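Local coordinates for Vlm2 (Streptomyces tsusimaensis, PDB 6ECB), which is a nonribosomal peptide synthetase subunit for the depsipeptide valinomycin, whose thioesterase domain, the part present here, probably oligomerises and cyclises the carrier-delivered chain to release it, at residues A[189-194]-A[204-209]; A[54-59]-A[197-202]. All coordinates share one frame; numbering follows the deposited sequence.

In the fold
Both contacts engage one part of the thioesterase domain's α/β-hydrolase fold: the helices inserted between strands 134-137 and 237-241, probably corresponding to the lid. Contact 1 (189-194 with 204-209) joins two of these probable lid helices; contact 2 (54-59 with 197-202) fastens the loop between them to helix 55-60 of the core. Their centres lie about 13 Å apart. They meet directly where V200 CG2 packs on A194 O, 3.8 Å away, and through D197, whose carboxylate bonds to both R193 and R199. Y54 of contact 2 also reaches the probable active-site region: its OH hydrogen-bonds the backbone N of H110, directly before the presumed nucleophile S111.

Contact 1 of 2, residues A[189-194]-A[204-209]; sequences LLLDRA and LSEDYL
The peptide plane joining S205 to E206 takes a methyl of L191 on one face: CD2 lies 3.7 Å from S205 O and 3.7 Å from E206 N, and equally near the carbonyl carbon, so it sits above the plane rather than at its edge. The Y208 ring makes no contact with 189-194; it packs edge-to-face with F203, and its OH hydrogen-bonds E71 and T50. L191 bridges the two helices with both branches. CG lies anti to the carbonyl carbon (chi1 -63°), which brings the side-chain end closer than the initial bond direction suggests; CD1 meets E206 CB at 3.8 Å, while CD2 meets L209 CD2 at 4.0 Å. E206 runs on extended, exposed beyond this apolar patch. Deeper in, L190 and L209 cross at about a right angle, tip to tip, with CD1 to CD1 at 4.2 Å. At the other end A194 CB touches L204 CG at 3.9 Å. S205 marks the start of the second helix as its N-cap: OG accepts from Y208 N at 3.1 Å, nearly straight at 164°. Helices 183-194 and 206-220 thus meet mainly through leucine and alanine side chains, the two segments being joined by a nine-residue irregular loop. Helix 167-170 supplies I167 against both L190 and L209, and helix 175-179 adds L178 beside L190.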
loop_
_atom_site.group_PDB
_atom_site.type_symbol
_atom_site.label_atom_id
_atom_site.label_comp_id
_atom_site.label_asym_id
_atom_site.label_seq_id
_atom_site.Cartn_x
_atom_site.Cartn_y
_atom_site.Cartn_z
ATOM N N LEU A 189 -22.917 -3.730 3.399
ATOM C CA LEU A 189 -22.399 -5.082 3.188
ATOM C C LEU A 189 -20.943 -5.181 3.612
ATOM O O LEU A 189 -20.522 -6.188 4.190
ATOM C CB LEU A 189 -22.532 -5.502 1.726
ATOM C CG LEU A 189 -23.916 -5.870 1.195
ATOM C CD1 LEU A 189 -23.749 -6.362 -0.232
ATOM C CD2 LEU A 189 -24.575 -6.919 2.064
ATOM N N LEU A 190 -20.146 -4.153 3.319
ATOM C CA LEU A 190 -18.761 -4.183 3.753
ATOM C C LEU A 190 -18.669 -4.213 5.274
ATOM O O LEU A 190 -17.853 -4.948 5.839
ATOM C CB LEU A 190 -17.988 -2.984 3.197
ATOM C CG LEU A 190 -17.919 -2.855 1.676
ATOM C CD1 LEU A 190 -17.026 -1.685 1.308
ATOM C CD2 LEU A 190 -17.409 -4.136 1.024
ATOM N N LEU A 191 -19.490 -3.408 5.956
ATOM C CA LEU A 191 -19.463 -3.401 7.416
ATOM C C LEU A 191 -19.921 -4.747 7.967
ATOM O O LEU A 191 -19.330 -5.275 8.918
ATOM C CB LEU A 191 -20.333 -2.257 7.947
ATOM C CG LEU A 191 -19.851 -0.857 7.551
ATOM C CD1 LEU A 191 -20.866 0.209 7.939
ATOM C CD2 LEU A 191 -18.520 -0.567 8.198
ATOM N N ASP A 192 -20.969 -5.315 7.373
ATOM C CA ASP A 192 -21.435 -6.638 7.775
ATOM C C ASP A 192 -20.306 -7.665 7.689
ATOM O O ASP A 192 -20.178 -8.546 8.552
ATOM C CB ASP A 192 -22.599 -7.052 6.884
ATOM C CG ASP A 192 -23.890 -6.318 7.216
ATOM O OD1 ASP A 192 -23.963 -5.661 8.280
ATOM O OD2 ASP A 192 -24.834 -6.407 6.405
ATOM N N ARG A 193 -19.498 -7.580 6.637
ATOM C CA ARG A 193 -18.358 -8.478 6.469
ATOM C C ARG A 193 -17.266 -8.204 7.494
ATOM O O ARG A 193 -16.599 -9.135 7.959
ATOM C CB ARG A 193 -17.819 -8.332 5.043
ATOM C CG ARG A 193 -16.363 -8.808 4.813
ATOM C CD ARG A 193 -16.177 -10.323 5.006
ATOM N NE ARG A 193 -14.791 -10.729 4.759
ATOM C CZ ARG A 193 -13.783 -10.526 5.608
ATOM N NH1 ARG A 193 -13.998 -9.926 6.773
ATOM N NH2 ARG A 193 -12.552 -10.917 5.291
ATOM N N ALA A 194 -17.071 -6.950 7.874
ATOM C CA ALA A 194 -15.914 -6.602 8.684
ATOM C C ALA A 194 -16.175 -6.675 10.178
ATOM O O ALA A 194 -15.219 -6.847 10.953
ATOM C CB ALA A 194 -15.437 -5.187 8.344
ATOM N N LEU A 204 -12.281 -0.976 11.543
ATOM C CA LEU A 204 -13.098 -0.754 10.347
ATOM C C LEU A 204 -14.572 -0.565 10.725
ATOM O O LEU A 204 -15.447 -1.394 10.472
ATOM C CB LEU A 204 -12.887 -1.891 9.361
ATOM C CG LEU A 204 -13.534 -1.792 7.982
ATOM C CD1 LEU A 204 -13.831 -0.376 7.562
ATOM C CD2 LEU A 204 -12.621 -2.465 6.978
ATOM N N SER A 205 -14.841 0.604 11.296
ATOM C CA SER A 205 -16.174 1.040 11.676
ATOM C C SER A 205 -16.868 1.753 10.514
ATOM O O SER A 205 -16.267 2.025 9.473
ATOM C CB SER A 205 -16.078 2.000 12.847
ATOM O OG SER A 205 -15.229 3.066 12.450
ATOM N N GLU A 206 -18.146 2.081 10.717
ATOM C CA GLU A 206 -18.870 2.885 9.731
ATOM C C GLU A 206 -18.141 4.198 9.461
ATOM O O GLU A 206 -17.978 4.613 8.305
ATOM C CB GLU A 206 -20.291 3.155 10.223
ATOM C CG GLU A 206 -21.115 3.985 9.255
ATOM C CD GLU A 206 -22.471 4.358 9.821
ATOM O OE1 GLU A 206 -22.936 3.664 10.748
ATOM O OE2 GLU A 206 -23.053 5.357 9.345
ATOM N N ASP A 207 -17.667 4.848 10.522
ATOM C CA ASP A 207 -16.951 6.111 10.381
ATOM C C ASP A 207 -15.625 5.936 9.643
ATOM O O ASP A 207 -15.262 6.757 8.791
ATOM C CB ASP A 207 -16.718 6.691 11.768
ATOM C CG ASP A 207 -16.126 8.061 11.720
ATOM O OD1 ASP A 207 -16.828 8.976 11.239
ATOM O OD2 ASP A 207 -14.961 8.210 12.160
ATOM N N TYR A 208 -14.860 4.895 9.980
ATOM C CA TYR A 208 -13.599 4.654 9.298
ATOM C C TYR A 208 -13.820 4.418 7.814
ATOM O O TYR A 208 -13.065 4.916 6.971
ATOM C CB TYR A 208 -12.904 3.439 9.924
ATOM C CG TYR A 208 -11.520 3.180 9.423
ATOM C CD1 TYR A 208 -10.405 3.670 10.095
ATOM C CD2 TYR A 208 -11.305 2.428 8.275
ATOM C CE1 TYR A 208 -9.137 3.419 9.643
ATOM C CE2 TYR A 208 -10.053 2.181 7.821
ATOM C CZ TYR A 208 -8.966 2.686 8.505
ATOM O OH TYR A 208 -7.734 2.432 8.036
ATOM N N LEU A 209 -14.830 3.629 7.474
ATOM C CA LEU A 209 -15.092 3.344 6.069
ATOM C C LEU A 209 -15.413 4.622 5.304
ATOM O O LEU A 209 -14.944 4.824 4.177
ATOM C CB LEU A 209 -16.253 2.349 5.970
ATOM C CG LEU A 209 -16.718 1.994 4.564
ATOM C CD1 LEU A 209 -15.592 1.371 3.755
ATOM C CD2 LEU A 209 -17.919 1.061 4.649
#

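Contact 2 of 2, residues A[54-59]-A[197-202]; sequences YIELAR and DPRVSA
I55 makes the close-packed half of this contact, on the helix face turned to the loop. Its CD1 reaches the backbone, 3.7 Å from R199 O, and lies 4.0 Å from V200 CG1, the two side chains crossing obliquely; F203 adds to the apolar surroundings of I55. The loop backbone is stiffened by D197: OD1 accepts from R199 N, two residues on, which makes an Asx turn, and also takes R199 NE at 3.0 Å through its syn lone pair, in the guanidinium plane. D197 O meanwhile accepts from both V200 N and S201 N. With D197 OD1 at one edge of the R199 guanidinium, NH1 is carried toward the helix. Here a segment of the probable lid meets helix 55-60 of the α/β-hydrolase core, through a salt-bridge network of E56, R59, D197 and R199. R199 NH1 donates to E56 OE2 at 2.8 Å, but the bond is bent (131°), approaches from above the carboxylate plane, and joins planes 85° apart. E56 is better aligned with its helix neighbour: R59 NH1 meets the syn lone pair of OE1 at 3.1 Å and 171°. This charged side is the looser one, exposed at R59 and poorly ordered at R199, though its atoms approach closely. R199 CD lies over the centre of the R59 guanidinium, 3.6 Å from CZ, and the two NH1 atoms, both donors, stand 3.1 Å apart, a repulsion that the shared E56 carboxylate probably offsets.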
loop_
_atom_site.group_PDB
_atom_site.type_symbol
_atom_site.label_atom_id
_atom_site.label_comp_id
_atom_site.label_asym_id
_atom_site.label_seq_id
_atom_site.Cartn_x
_atom_site.Cartn_y
_atom_site.Cartn_z
ATOM N N TYR A 54 -2.679 -4.622 3.520
ATOM C CA TYR A 54 -1.436 -5.357 3.750
ATOM C C TYR A 54 -1.541 -6.408 4.846
ATOM O O TYR A 54 -0.555 -7.116 5.105
ATOM C CB TYR A 54 -0.321 -4.394 4.123
ATOM C CG TYR A 54 -0.029 -3.339 3.090
ATOM C CD1 TYR A 54 0.534 -3.664 1.861
ATOM C CD2 TYR A 54 -0.277 -2.009 3.362
ATOM C CE1 TYR A 54 0.841 -2.689 0.927
ATOM C CE2 TYR A 54 0.019 -1.019 2.420
ATOM C CZ TYR A 54 0.563 -1.376 1.209
ATOM O OH TYR A 54 0.891 -0.416 0.258
ATOM N N ILE A 55 -2.693 -6.524 5.515
ATOM C CA ILE A 55 -2.774 -7.395 6.680
ATOM C C ILE A 55 -2.547 -8.842 6.283
ATOM O O ILE A 55 -1.827 -9.578 6.964
ATOM C CB ILE A 55 -4.114 -7.207 7.412
ATOM C CG1 ILE A 55 -4.099 -5.855 8.134
ATOM C CG2 ILE A 55 -4.363 -8.345 8.394
ATOM C CD1 ILE A 55 -5.491 -5.413 8.572
ATOM N N GLU A 56 -3.169 -9.283 5.190
ATOM C CA GLU A 56 -3.015 -10.682 4.805
ATOM C C GLU A 56 -1.573 -10.987 4.420
ATOM O O GLU A 56 -1.031 -12.030 4.817
ATOM C CB GLU A 56 -3.955 -11.034 3.656
ATOM C CG GLU A 56 -5.391 -11.246 4.056
ATOM C CD GLU A 56 -5.568 -12.260 5.217
ATOM O OE1 GLU A 56 -5.043 -13.398 5.142
ATOM O OE2 GLU A 56 -6.226 -11.886 6.218
ATOM N N LEU A 57 -0.924 -10.079 3.689
ATOM C CA LEU A 57 0.475 -10.266 3.341
ATOM C C LEU A 57 1.313 -10.370 4.600
ATOM O O LEU A 57 2.124 -11.292 4.757
ATOM C CB LEU A 57 0.959 -9.108 2.459
ATOM C CG LEU A 57 2.438 -9.142 2.099
ATOM C CD1 LEU A 57 2.831 -10.388 1.323
ATOM C CD2 LEU A 57 2.824 -7.880 1.316
ATOM N N ALA A 58 1.096 -9.450 5.528
ATOM C CA ALA A 58 1.874 -9.447 6.762
ATOM C C ALA A 58 1.697 -10.744 7.531
ATOM O O ALA A 58 2.657 -11.246 8.128
ATOM C CB ALA A 58 1.474 -8.261 7.632
ATOM N N ARG A 59 0.481 -11.327 7.511
ATOM C CA ARG A 59 0.252 -12.560 8.240
ATOM C C ARG A 59 0.945 -13.750 7.595
ATOM O O ARG A 59 1.171 -14.752 8.279
ATOM C CB ARG A 59 -1.249 -12.861 8.354
ATOM C CG ARG A 59 -1.986 -11.952 9.323
ATOM C CD ARG A 59 -3.168 -12.715 9.924
ATOM N NE ARG A 59 -4.017 -13.221 8.857
ATOM C CZ ARG A 59 -4.908 -14.196 8.984
ATOM N NH1 ARG A 59 -5.620 -14.557 7.928
ATOM N NH2 ARG A 59 -5.099 -14.807 10.148
ATOM N N ASP A 197 -14.809 -9.673 12.061
ATOM C CA ASP A 197 -13.573 -10.254 11.561
ATOM C C ASP A 197 -12.440 -9.700 12.412
ATOM O O ASP A 197 -12.169 -8.493 12.347
ATOM C CB ASP A 197 -13.372 -9.901 10.102
ATOM C CG ASP A 197 -11.991 -10.289 9.586
ATOM O OD1 ASP A 197 -11.262 -11.021 10.283
ATOM O OD2 ASP A 197 -11.646 -9.854 8.477
ATOM N N PRO A 198 -11.758 -10.521 13.217
ATOM C CA PRO A 198 -10.831 -9.966 14.219
ATOM C C PRO A 198 -9.607 -9.291 13.618
ATOM O O PRO A 198 -8.909 -8.555 14.328
ATOM C CB PRO A 198 -10.449 -11.198 15.047
ATOM C CG PRO A 198 -10.596 -12.345 14.096
ATOM C CD PRO A 198 -11.760 -11.997 13.219
ATOM N N ARG A 199 -9.333 -9.516 12.337
ATOM C CA ARG A 199 -8.214 -8.851 11.677
ATOM C C ARG A 199 -8.496 -7.368 11.449
ATOM O O ARG A 199 -7.563 -6.557 11.438
ATOM C CB ARG A 199 -7.920 -9.542 10.342
ATOM C CG ARG A 199 -7.418 -11.000 10.448
ATOM C CD ARG A 199 -7.540 -11.745 9.116
ATOM N NE ARG A 199 -8.911 -12.180 8.826
ATOM C CZ ARG A 199 -9.261 -12.999 7.830
ATOM N NH1 ARG A 199 -8.348 -13.502 7.008
ATOM N NH2 ARG A 199 -10.540 -13.326 7.659
ATOM N N VAL A 200 -9.763 -6.989 11.263
ATOM C CA VAL A 200 -10.089 -5.613 10.906
ATOM C C VAL A 200 -11.173 -4.985 11.777
ATOM O O VAL A 200 -11.350 -3.769 11.729
ATOM C CB VAL A 200 -10.511 -5.535 9.426
ATOM C CG1 VAL A 200 -9.425 -6.109 8.540
ATOM C CG2 VAL A 200 -11.834 -6.280 9.211
ATOM N N SER A 201 -11.920 -5.765 12.558
ATOM C CA SER A 201 -13.057 -5.197 13.289
ATOM C C SER A 201 -12.629 -4.133 14.294
ATOM O O SER A 201 -13.449 -3.299 14.685
ATOM C CB SER A 201 -13.825 -6.304 14.005
ATOM O OG SER A 201 -13.042 -6.878 15.028
ATOM N N ALA A 202 -11.362 -4.143 14.705
ATOM C CA ALA A 202 -10.888 -3.189 15.701
ATOM C C ALA A 202 -11.021 -1.759 15.200
ATOM O O ALA A 202 -11.334 -0.848 15.977
ATOM C CB ALA A 202 -9.431 -3.490 16.054
#